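Long-range contacts in putative metal-dependent hydrolase (PDB 6KNS), which is a metallo-beta-lactamase fold protein with a two-zinc site and bound calcium, probably a hydrolase related to the short-form tRNA 3'-processing endoribonucleases: residues F135-A146 with A160-F171; M196-I204 with L227-F235. All coordinates share one frame; numbering follows the deposited sequence.

Contact 1: F135-A146 with A160-F171. With ZN (zinc ion), chain H; ZN (zinc ion), chain G.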
loop_
_atom_site.group_PDB
_atom_site.type_symbol
_atom_site.label_atom_id
_atom_site.label_comp_id
_atom_site.label_asym_id
_atom_site.label_seq_id
_atom_site.Cartn_x
_atom_site.Cartn_y
_atom_site.Cartn_z
ATOM N N PHE A 135 17.555 10.256 17.448
ATOM C CA PHE A 135 17.507 10.441 15.976
ATOM C C PHE A 135 18.832 10.940 15.417
ATOM O O PHE A 135 19.544 11.652 16.098
ATOM C CB PHE A 135 16.440 11.469 15.636
ATOM C CG PHE A 135 15.075 11.080 16.115
ATOM C CD1 PHE A 135 14.277 10.227 15.369
ATOM C CD2 PHE A 135 14.627 11.485 17.341
ATOM C CE1 PHE A 135 13.025 9.818 15.824
ATOM C CE2 PHE A 135 13.370 11.102 17.789
ATOM C CZ PHE A 135 12.577 10.249 17.036
ATOM N N LEU A 136 19.132 10.577 14.176
ATOM C CA LEU A 136 20.254 11.165 13.426
ATOM C C LEU A 136 19.758 11.516 12.019
ATOM O O LEU A 136 19.183 10.662 11.322
ATOM C CB LEU A 136 21.418 10.189 13.345
ATOM C CG LEU A 136 22.646 10.569 12.509
ATOM C CD1 LEU A 136 23.392 11.772 13.129
ATOM C CD2 LEU A 136 23.598 9.363 12.348
ATOM N N LYS A 137 19.971 12.766 11.594
ATOM C CA LYS A 137 19.629 13.141 10.215
ATOM C C LYS A 137 20.495 12.369 9.215
ATOM O O LYS A 137 21.698 12.218 9.431
ATOM C CB LYS A 137 19.835 14.616 10.015
ATOM C CG LYS A 137 19.104 15.175 8.805
ATOM C CD LYS A 137 19.071 16.740 8.935
ATOM C CE LYS A 137 18.394 17.368 7.727
ATOM N NZ LYS A 137 18.982 16.791 6.476
ATOM N N THR A 138 19.875 11.843 8.155
ATOM C CA THR A 138 20.612 11.054 7.164
ATOM C C THR A 138 20.975 11.921 5.942
ATOM O O THR A 138 20.511 13.043 5.807
ATOM C CB THR A 138 19.806 9.821 6.737
ATOM O OG1 THR A 138 18.594 10.211 6.072
ATOM C CG2 THR A 138 19.459 8.935 7.982
ATOM N N ILE A 139 21.811 11.391 5.064
ATOM C CA ILE A 139 22.111 12.050 3.815
ATOM C C ILE A 139 21.203 11.385 2.804
ATOM O O ILE A 139 21.414 10.236 2.443
ATOM C CB ILE A 139 23.567 11.913 3.420
ATOM C CG1 ILE A 139 24.477 12.291 4.606
ATOM C CG2 ILE A 139 23.840 12.768 2.182
ATOM C CD1 ILE A 139 25.932 12.605 4.198
ATOM N N HIS A 140 20.146 12.096 2.401
ATOM C CA HIS A 140 19.111 11.511 1.556
ATOM C C HIS A 140 18.425 12.628 0.744
ATOM O O HIS A 140 18.480 13.778 1.131
ATOM C CB HIS A 140 18.118 10.776 2.455
ATOM C CG HIS A 140 17.329 9.737 1.753
ATOM N ND1 HIS A 140 17.924 8.737 1.021
ATOM C CD2 HIS A 140 15.989 9.541 1.650
ATOM C CE1 HIS A 140 16.988 7.962 0.503
ATOM N NE2 HIS A 140 15.810 8.429 0.868
ATOM N N PRO A 141 17.834 12.310 -0.419
ATOM C CA PRO A 141 17.279 13.429 -1.184
ATOM C C PRO A 141 16.085 14.138 -0.561
ATOM O O PRO A 141 15.700 15.147 -1.083
ATOM C CB PRO A 141 16.859 12.793 -2.531
ATOM C CG PRO A 141 17.376 11.404 -2.527
ATOM C CD PRO A 141 17.816 11.041 -1.157
ATOM N N VAL A 142 15.431 13.567 0.459
ATOM C CA VAL A 142 14.478 14.298 1.298
ATOM C C VAL A 142 14.930 14.157 2.737
ATOM O O VAL A 142 15.722 13.278 3.064
ATOM C CB VAL A 142 13.006 13.811 1.164
ATOM C CG1 VAL A 142 12.448 14.074 -0.264
ATOM C CG2 VAL A 142 12.835 12.328 1.583
ATOM N N THR A 143 14.439 15.034 3.600
ATOM C CA THR A 143 14.728 14.989 5.014
ATOM C C THR A 143 14.399 13.612 5.560
ATOM O O THR A 143 13.314 13.064 5.318
ATOM C CB THR A 143 13.892 16.048 5.762
ATOM O OG1 THR A 143 14.173 17.307 5.185
ATOM C CG2 THR A 143 14.223 16.112 7.233
ATOM N N CYS A 144 15.347 13.022 6.261
ATOM C CA CYS A 144 15.116 11.678 6.752
ATOM C C CYS A 144 15.885 11.506 8.045
ATOM O O CYS A 144 16.965 12.100 8.185
ATOM C CB CYS A 144 15.512 10.640 5.672
ATOM S SG CYS A 144 15.336 8.957 6.219
ATOM N N TYR A 145 15.315 10.755 9.011
ATOM C CA TYR A 145 16.018 10.513 10.287
ATOM C C TYR A 145 16.182 9.040 10.593
ATOM O O TYR A 145 15.214 8.292 10.578
ATOM C CB TYR A 145 15.318 11.207 11.479
ATOM C CG TYR A 145 15.378 12.680 11.368
ATOM C CD1 TYR A 145 16.408 13.409 11.954
ATOM C CD2 TYR A 145 14.448 13.349 10.607
ATOM C CE1 TYR A 145 16.479 14.806 11.803
ATOM C CE2 TYR A 145 14.501 14.723 10.455
ATOM C CZ TYR A 145 15.503 15.447 11.059
ATOM O OH TYR A 145 15.518 16.805 10.864
ATOM N N ALA A 146 17.428 8.659 10.924
ATOM C CA ALA A 146 17.726 7.351 11.479
ATOM C C ALA A 146 17.269 7.343 12.919
ATOM O O ALA A 146 17.083 8.414 13.497
ATOM C CB ALA A 146 19.200 7.043 11.382
ATOM N N ALA A 160 17.220 4.010 8.658
ATOM C CA ALA A 160 16.334 4.520 7.641
ATOM C C ALA A 160 17.130 4.526 6.321
ATOM O O ALA A 160 17.951 3.619 6.077
ATOM C CB ALA A 160 15.789 5.904 8.006
ATOM N N ASP A 161 16.896 5.523 5.478
ATOM C CA ASP A 161 17.587 5.629 4.203
ATOM C C ASP A 161 18.694 6.630 4.295
ATOM O O ASP A 161 18.472 7.748 4.753
ATOM C CB ASP A 161 16.651 6.151 3.139
ATOM C CG ASP A 161 15.593 5.144 2.733
ATOM O OD1 ASP A 161 15.350 4.110 3.410
ATOM O OD2 ASP A 161 15.038 5.417 1.683
ATOM N N SER A 162 19.869 6.275 3.795
ATOM C CA SER A 162 20.995 7.219 3.782
ATOM C C SER A 162 22.111 6.734 2.876
ATOM O O SER A 162 22.291 5.528 2.698
ATOM C CB SER A 162 21.548 7.350 5.195
ATOM O OG SER A 162 22.489 8.406 5.307
ATOM N N SER A 163 22.863 7.661 2.305
ATOM C CA SER A 163 24.215 7.338 1.843
ATOM C C SER A 163 25.147 7.422 3.058
ATOM O O SER A 163 24.756 7.878 4.149
ATOM C CB SER A 163 24.698 8.298 0.736
ATOM O OG SER A 163 24.759 9.641 1.192
ATOM N N TYR A 164 26.379 6.983 2.867
ATOM C CA TYR A 164 27.273 6.721 3.995
ATOM C C TYR A 164 27.655 8.027 4.720
ATOM O O TYR A 164 27.852 9.045 4.068
ATOM C CB TYR A 164 28.551 5.949 3.542
ATOM C CG TYR A 164 29.539 5.858 4.692
ATOM C CD1 TYR A 164 29.387 4.898 5.692
ATOM C CD2 TYR A 164 30.528 6.799 4.840
ATOM C CE1 TYR A 164 30.243 4.858 6.776
ATOM C CE2 TYR A 164 31.384 6.775 5.921
ATOM C CZ TYR A 164 31.229 5.812 6.890
ATOM O OH TYR A 164 32.095 5.806 7.950
ATOM N N GLN A 165 27.729 7.998 6.054
ATOM C CA GLN A 165 28.384 9.089 6.812
ATOM C C GLN A 165 29.009 8.555 8.091
ATOM O O GLN A 165 28.479 7.614 8.716
ATOM C CB GLN A 165 27.392 10.231 7.134
ATOM C CG GLN A 165 26.103 9.757 7.826
ATOM C CD GLN A 165 25.151 10.883 8.176
ATOM O OE1 GLN A 165 25.440 12.027 7.929
ATOM N NE2 GLN A 165 23.991 10.546 8.733
ATOM N N ASP A 166 30.136 9.156 8.473
ATOM C CA ASP A 166 30.865 8.763 9.669
ATOM C C ASP A 166 30.007 8.906 10.912
ATOM O O ASP A 166 30.129 8.135 11.854
ATOM C CB ASP A 166 32.134 9.615 9.848
ATOM C CG ASP A 166 33.272 9.215 8.895
ATOM O OD1 ASP A 166 33.236 8.118 8.295
ATOM O OD2 ASP A 166 34.217 10.008 8.772
ATOM N N SER A 167 29.132 9.888 10.926
ATOM C CA SER A 167 28.294 10.116 12.100
ATOM C C SER A 167 27.415 8.887 12.480
ATOM O O SER A 167 26.959 8.763 13.622
ATOM C CB SER A 167 27.424 11.330 11.843
ATOM O OG SER A 167 26.681 11.095 10.650
ATOM N N PHE A 168 27.174 7.970 11.547
ATOM C CA PHE A 168 26.432 6.763 11.921
ATOM C C PHE A 168 27.175 5.920 12.986
ATOM O O PHE A 168 26.550 5.113 13.674
ATOM C CB PHE A 168 26.193 5.881 10.699
ATOM C CG PHE A 168 24.946 6.207 9.907
ATOM C CD1 PHE A 168 23.707 6.138 10.493
ATOM C CD2 PHE A 168 25.028 6.494 8.549
ATOM C CE1 PHE A 168 22.547 6.384 9.741
ATOM C CE2 PHE A 168 23.897 6.744 7.799
ATOM C CZ PHE A 168 22.649 6.681 8.387
ATOM N N ILE A 169 28.499 6.101 13.121
ATOM C CA ILE A 169 29.291 5.206 13.958
ATOM C C ILE A 169 29.066 5.495 15.427
ATOM O O ILE A 169 28.681 4.581 16.156
ATOM C CB ILE A 169 30.781 5.186 13.551
ATOM C CG1 ILE A 169 30.930 4.416 12.236
ATOM C CG2 ILE A 169 31.676 4.551 14.633
ATOM C CD1 ILE A 169 32.280 4.624 11.542
ATOM N N PRO A 170 29.289 6.751 15.876
ATOM C CA PRO A 170 28.915 7.095 17.254
ATOM C C PRO A 170 27.430 6.910 17.545
ATOM O O PRO A 170 27.071 6.443 18.613
ATOM C CB PRO A 170 29.274 8.582 17.372
ATOM C CG PRO A 170 30.219 8.864 16.258
ATOM C CD PRO A 170 30.059 7.828 15.220
ATOM N N PHE A 171 26.574 7.287 16.610
ATOM C CA PHE A 171 25.141 7.079 16.786
ATOM C C PHE A 171 24.756 5.630 17.096
ATOM O O PHE A 171 23.907 5.388 17.946
ATOM C CB PHE A 171 24.386 7.528 15.535
ATOM C CG PHE A 171 22.887 7.523 15.695
ATOM C CD1 PHE A 171 22.265 8.392 16.609
ATOM C CD2 PHE A 171 22.097 6.683 14.915
ATOM C CE1 PHE A 171 20.856 8.407 16.734
ATOM C CE2 PHE A 171 20.710 6.690 15.024
ATOM C CZ PHE A 171 20.086 7.549 15.922
HETATM ZN ZN ZN H . 13.872 7.277 0.801
HETATM ZN ZN ZN G . 13.250 4.186 1.080
#

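Contact 2: M196-I204 with L227-F235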
loop_
_atom_site.group_PDB
_atom_site.type_symbol
_atom_site.label_atom_id
_atom_site.label_comp_id
_atom_site.label_asym_id
_atom_site.label_seq_id
_atom_site.Cartn_x
_atom_site.Cartn_y
_atom_site.Cartn_z
ATOM N N MET A 196 23.120 3.295 0.594
ATOM C CA MET A 196 24.387 2.627 0.908
ATOM C C MET A 196 24.527 1.267 0.229
ATOM O O MET A 196 23.544 0.682 -0.214
ATOM C CB MET A 196 24.496 2.451 2.425
ATOM C CG MET A 196 24.996 3.732 3.125
ATOM S SD MET A 196 25.339 3.490 4.873
ATOM C CE MET A 196 23.669 3.280 5.516
ATOM N N ASN A 197 25.767 0.778 0.159
ATOM C CA ASN A 197 26.019 -0.586 -0.258
ATOM C C ASN A 197 26.435 -1.490 0.924
ATOM O O ASN A 197 26.535 -1.071 2.085
ATOM C CB ASN A 197 27.041 -0.652 -1.420
ATOM C CG ASN A 197 28.472 -0.231 -1.016
ATOM O OD1 ASN A 197 28.865 -0.242 0.161
ATOM N ND2 ASN A 197 29.255 0.121 -2.014
ATOM N N SER A 198 26.648 -2.740 0.588
ATOM C CA SER A 198 27.032 -3.776 1.526
ATOM C C SER A 198 28.294 -3.454 2.324
ATOM O O SER A 198 28.318 -3.688 3.531
ATOM C CB SER A 198 27.191 -5.114 0.749
ATOM O OG SER A 198 27.976 -4.909 -0.438
ATOM N N LEU A 199 29.318 -2.890 1.681
ATOM C CA LEU A 199 30.559 -2.558 2.378
ATOM C C LEU A 199 30.337 -1.460 3.423
ATOM O O LEU A 199 30.917 -1.481 4.516
ATOM C CB LEU A 199 31.641 -2.142 1.388
ATOM C CG LEU A 199 31.959 -3.155 0.274
ATOM C CD1 LEU A 199 33.060 -2.613 -0.680
ATOM C CD2 LEU A 199 32.376 -4.514 0.838
ATOM N N GLU A 200 29.465 -0.514 3.083
ATOM C CA GLU A 200 29.185 0.627 3.950
ATOM C C GLU A 200 28.367 0.209 5.171
ATOM O O GLU A 200 28.671 0.611 6.311
ATOM C CB GLU A 200 28.508 1.733 3.151
ATOM C CG GLU A 200 29.522 2.436 2.204
ATOM C CD GLU A 200 28.886 3.198 1.043
ATOM O OE1 GLU A 200 27.735 2.901 0.642
ATOM O OE2 GLU A 200 29.570 4.086 0.494
ATOM N N ALA A 201 27.364 -0.628 4.941
ATOM C CA ALA A 201 26.612 -1.196 6.045
ATOM C C ALA A 201 27.593 -1.962 6.952
ATOM O O ALA A 201 27.539 -1.846 8.166
ATOM C CB ALA A 201 25.503 -2.098 5.530
ATOM N N GLY A 202 28.479 -2.747 6.358
ATOM C CA GLY A 202 29.439 -3.530 7.127
ATOM C C GLY A 202 30.355 -2.664 7.975
ATOM O O GLY A 202 30.689 -2.994 9.120
ATOM N N ARG A 203 30.763 -1.553 7.388
ATOM C CA ARG A 203 31.686 -0.656 8.029
ATOM C C ARG A 203 31.052 -0.077 9.273
ATOM O O ARG A 203 31.695 0.003 10.317
ATOM C CB ARG A 203 32.076 0.455 7.060
ATOM C CG ARG A 203 32.938 1.516 7.720
ATOM C CD ARG A 203 33.544 2.467 6.712
ATOM N NE ARG A 203 34.557 3.315 7.371
ATOM C CZ ARG A 203 35.008 4.478 6.919
ATOM N NH1 ARG A 203 34.539 5.005 5.800
ATOM N NH2 ARG A 203 35.940 5.128 7.615
ATOM N N ILE A 204 29.776 0.285 9.177
ATOM C CA ILE A 204 29.066 0.852 10.329
ATOM C C ILE A 204 28.974 -0.161 11.455
ATOM O O ILE A 204 29.343 0.149 12.593
ATOM C CB ILE A 204 27.674 1.401 10.014
ATOM C CG1 ILE A 204 27.747 2.582 9.034
ATOM C CG2 ILE A 204 27.046 1.881 11.281
ATOM C CD1 ILE A 204 26.393 2.913 8.280
ATOM N N LEU A 227 24.919 -9.746 -0.905
ATOM C CA LEU A 227 24.997 -8.573 -0.015
ATOM C C LEU A 227 25.520 -8.986 1.354
ATOM O O LEU A 227 26.333 -8.313 1.933
ATOM C CB LEU A 227 23.629 -7.889 0.144
ATOM C CG LEU A 227 22.981 -7.323 -1.136
ATOM C CD1 LEU A 227 21.522 -6.964 -0.916
ATOM C CD2 LEU A 227 23.798 -6.131 -1.617
ATOM N N ARG A 228 25.030 -10.103 1.872
ATOM C CA ARG A 228 25.551 -10.665 3.095
ATOM C C ARG A 228 27.043 -11.050 3.002
ATOM O O ARG A 228 27.814 -10.735 3.915
ATOM C CB ARG A 228 24.747 -11.895 3.486
ATOM C CG ARG A 228 25.250 -12.560 4.717
ATOM C CD ARG A 228 24.451 -13.816 5.062
ATOM N NE ARG A 228 25.200 -14.525 6.078
ATOM C CZ ARG A 228 26.296 -15.252 5.866
ATOM N NH1 ARG A 228 26.783 -15.456 4.630
ATOM N NH2 ARG A 228 26.903 -15.795 6.908
ATOM N N LYS A 229 27.450 -11.727 1.927
ATOM C CA LYS A 229 28.861 -12.116 1.794
ATOM C C LYS A 229 29.795 -10.896 1.705
ATOM O O LYS A 229 30.904 -10.867 2.275
ATOM C CB LYS A 229 29.055 -12.966 0.548
ATOM C CG LYS A 229 28.387 -14.320 0.590
ATOM C CD LYS A 229 28.704 -15.135 -0.681
ATOM C CE LYS A 229 27.914 -16.428 -0.690
ATOM N NZ LYS A 229 28.136 -17.180 -1.918
ATOM N N GLU A 230 29.341 -9.895 0.969
ATOM C CA GLU A 230 30.089 -8.647 0.810
ATOM C C GLU A 230 30.198 -7.940 2.151
ATOM O O GLU A 230 31.261 -7.454 2.495
ATOM C CB GLU A 230 29.371 -7.730 -0.195
ATOM C CG GLU A 230 29.458 -8.200 -1.633
ATOM C CD GLU A 230 28.333 -7.641 -2.515
ATOM O OE1 GLU A 230 27.627 -6.668 -2.129
ATOM O OE2 GLU A 230 28.142 -8.184 -3.617
ATOM N N ALA A 231 29.093 -7.867 2.907
ATOM C CA ALA A 231 29.159 -7.193 4.206
ATOM C C ALA A 231 30.125 -7.924 5.149
ATOM O O ALA A 231 30.855 -7.282 5.914
ATOM C CB ALA A 231 27.790 -7.045 4.846
ATOM N N LYS A 232 30.139 -9.252 5.068
ATOM C CA LYS A 232 31.031 -10.059 5.897
ATOM C C LYS A 232 32.519 -9.880 5.534
ATOM O O LYS A 232 33.358 -10.338 6.279
ATOM C CB LYS A 232 30.669 -11.568 5.830
ATOM C CG LYS A 232 29.254 -11.943 6.274
ATOM C CD LYS A 232 29.089 -12.073 7.764
ATOM C CE LYS A 232 29.920 -13.250 8.400
ATOM N NZ LYS A 232 30.782 -12.693 9.542
ATOM N N THR A 233 32.845 -9.250 4.392
ATOM C CA THR A 233 34.263 -9.022 4.077
ATOM C C THR A 233 34.763 -7.895 4.965
ATOM O O THR A 233 35.940 -7.719 5.108
ATOM C CB THR A 233 34.519 -8.651 2.609
ATOM O OG1 THR A 233 33.857 -7.404 2.275
ATOM C CG2 THR A 233 34.030 -9.785 1.705
ATOM N N VAL A 234 33.848 -7.139 5.566
ATOM C CA VAL A 234 34.212 -5.969 6.400
ATOM C C VAL A 234 33.875 -6.243 7.868
ATOM O O VAL A 234 34.697 -6.039 8.740
ATOM C CB VAL A 234 33.485 -4.691 5.904
ATOM C CG1 VAL A 234 33.670 -3.551 6.888
ATOM C CG2 VAL A 234 34.026 -4.284 4.505
ATOM N N PHE A 235 32.687 -6.775 8.130
ATOM C CA PHE A 235 32.217 -6.969 9.492
ATOM C C PHE A 235 32.313 -8.440 9.801
ATOM O O PHE A 235 31.865 -9.258 9.013
ATOM C CB PHE A 235 30.786 -6.447 9.579
ATOM C CG PHE A 235 30.087 -6.702 10.874
ATOM C CD1 PHE A 235 30.576 -6.196 12.065
ATOM C CD2 PHE A 235 28.876 -7.367 10.889
ATOM C CE1 PHE A 235 29.881 -6.392 13.276
ATOM C CE2 PHE A 235 28.189 -7.570 12.077
ATOM C CZ PHE A 235 28.696 -7.080 13.275
#

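Contact 1: F135-A146 with A160-F171
His-140 and Asp-161 meet at the zinc pair. His-140 NE2 binds the zinc ion of chain H at 2.3 Å. Asp-161 OD2 binds the same ion at 2.4 Å and also the zinc ion of chain G, so one carboxylate oxygen bridges both metals. The carboxylate and imidazole planes stand 84° apart, and Asp-161 CB lies over one imidazole face in a CH-pi contact. The other ring nitrogen, ND1, is hydrogen-bonded to Gly-194 O. With NE2 on the metal, this sets the rotation of the ring.

Hydrogen bonds tie the two loops together behind the metals. Thr-138 OG1 donates to Asp-161 O at 2.8 Å, almost head-on to the carbonyl, and so holds the backbone of a zinc ligand. Ser-162 OG stands trans to its own N (chi1 -170°). There it accepts from Ile-139 N at 3.1 Å and donates to Ser-163 O. Ser-163 N returns a bond to Ile-139 O. Further out, the amide of Gln-165 reaches Lys-137 O through NE2 (2.9 Å). The acceptor lies in the amide plane, and the N-H meets a carbonyl lone pair.

Apolar packing closes the end away from the zincs. Leu-136 CB sits centrally over the Phe-171 ring, 3.6 Å from its centroid. Leu-136 CD2 reaches Phe-168 CD1, while Ala-146 CB meets the edge of the Phe-168 ring. Nearer the metals, Cys-144 SG packs on Ala-160 CB at 3.6 Å.

His-65 and His-67 complete the chain H site; Asp-69, His-70 and His-217 complete the other. A two-zinc centre on loops at the strand ends, with an aspartate bridging the metals, is typical of RNase Z-like members of the metallo-beta-lactamase superfamily.

Contact 2: M196-I204 with L227-F235
Helix 198-204 and helix 227-231 pack side by side, with the segment axes 8.2 Å apart at closest approach. The helices cross at -49°, with their N-to-C directions running roughly the same way. The pair belongs to the helical layer of the metallo-beta-lactamase fold. It lies against the sheet that holds strands 177-181, 212-216 and 238-241. The backbones come nearest at Gly-202 and Ala-231, whose CA atoms are 4.7 Å apart.

Gly-202 has no side chain, and Val-234 and Phe-235 pack directly on its backbone. Val-234 CG1 is trans to its own N (chi1 171°), which places it 3.6 Å from Gly-202 C. Phe-235 CB touches Gly-202 O, and its ring runs on to Leu-213 of strand 212-216. Leu-199 reaches across with CD2, which contacts Glu-230 O and Val-234 CG2. Ala-231 CB lies against Ser-198 O and also meets Leu-215 and Val-239 of the sheet.

Asn-197 is the N-cap of helix 198-204 and forms a capping box with Glu-200. Asn-197 OD1 accepts from Glu-200 N, and Glu-200 OE1 accepts from Asn-197 N at 2.9 Å.

The polar link between the helices is at this same end. Glu-230 OE1 accepts from Ala-186 N in the neighbouring loop. It also accepts from Ser-198 OG, with Ser-198 OG and Glu-230 OE1 a very short 2.5 Å apart.

Contact 1 closes along the chain before contact 2 opens, and their centres are about 17 Å apart. They meet at Met-196, whose CG packs 3.3 Å from Ser-162 O and 3.5 Å from Tyr-164 N. Glu-181 joins them as well: OE2 accepts from Ser-162 N and OE1 from Met-196 N. Phe-168 of contact 1 rests on Ile-204, and Tyr-164 on Glu-200 and Arg-203, all on the first helix of contact 2. Only contact 1 supplies zinc ligands. Contact 2 stands further back, with the side chain of Leu-227 about 9 Å from that of the zinc ligand His-217.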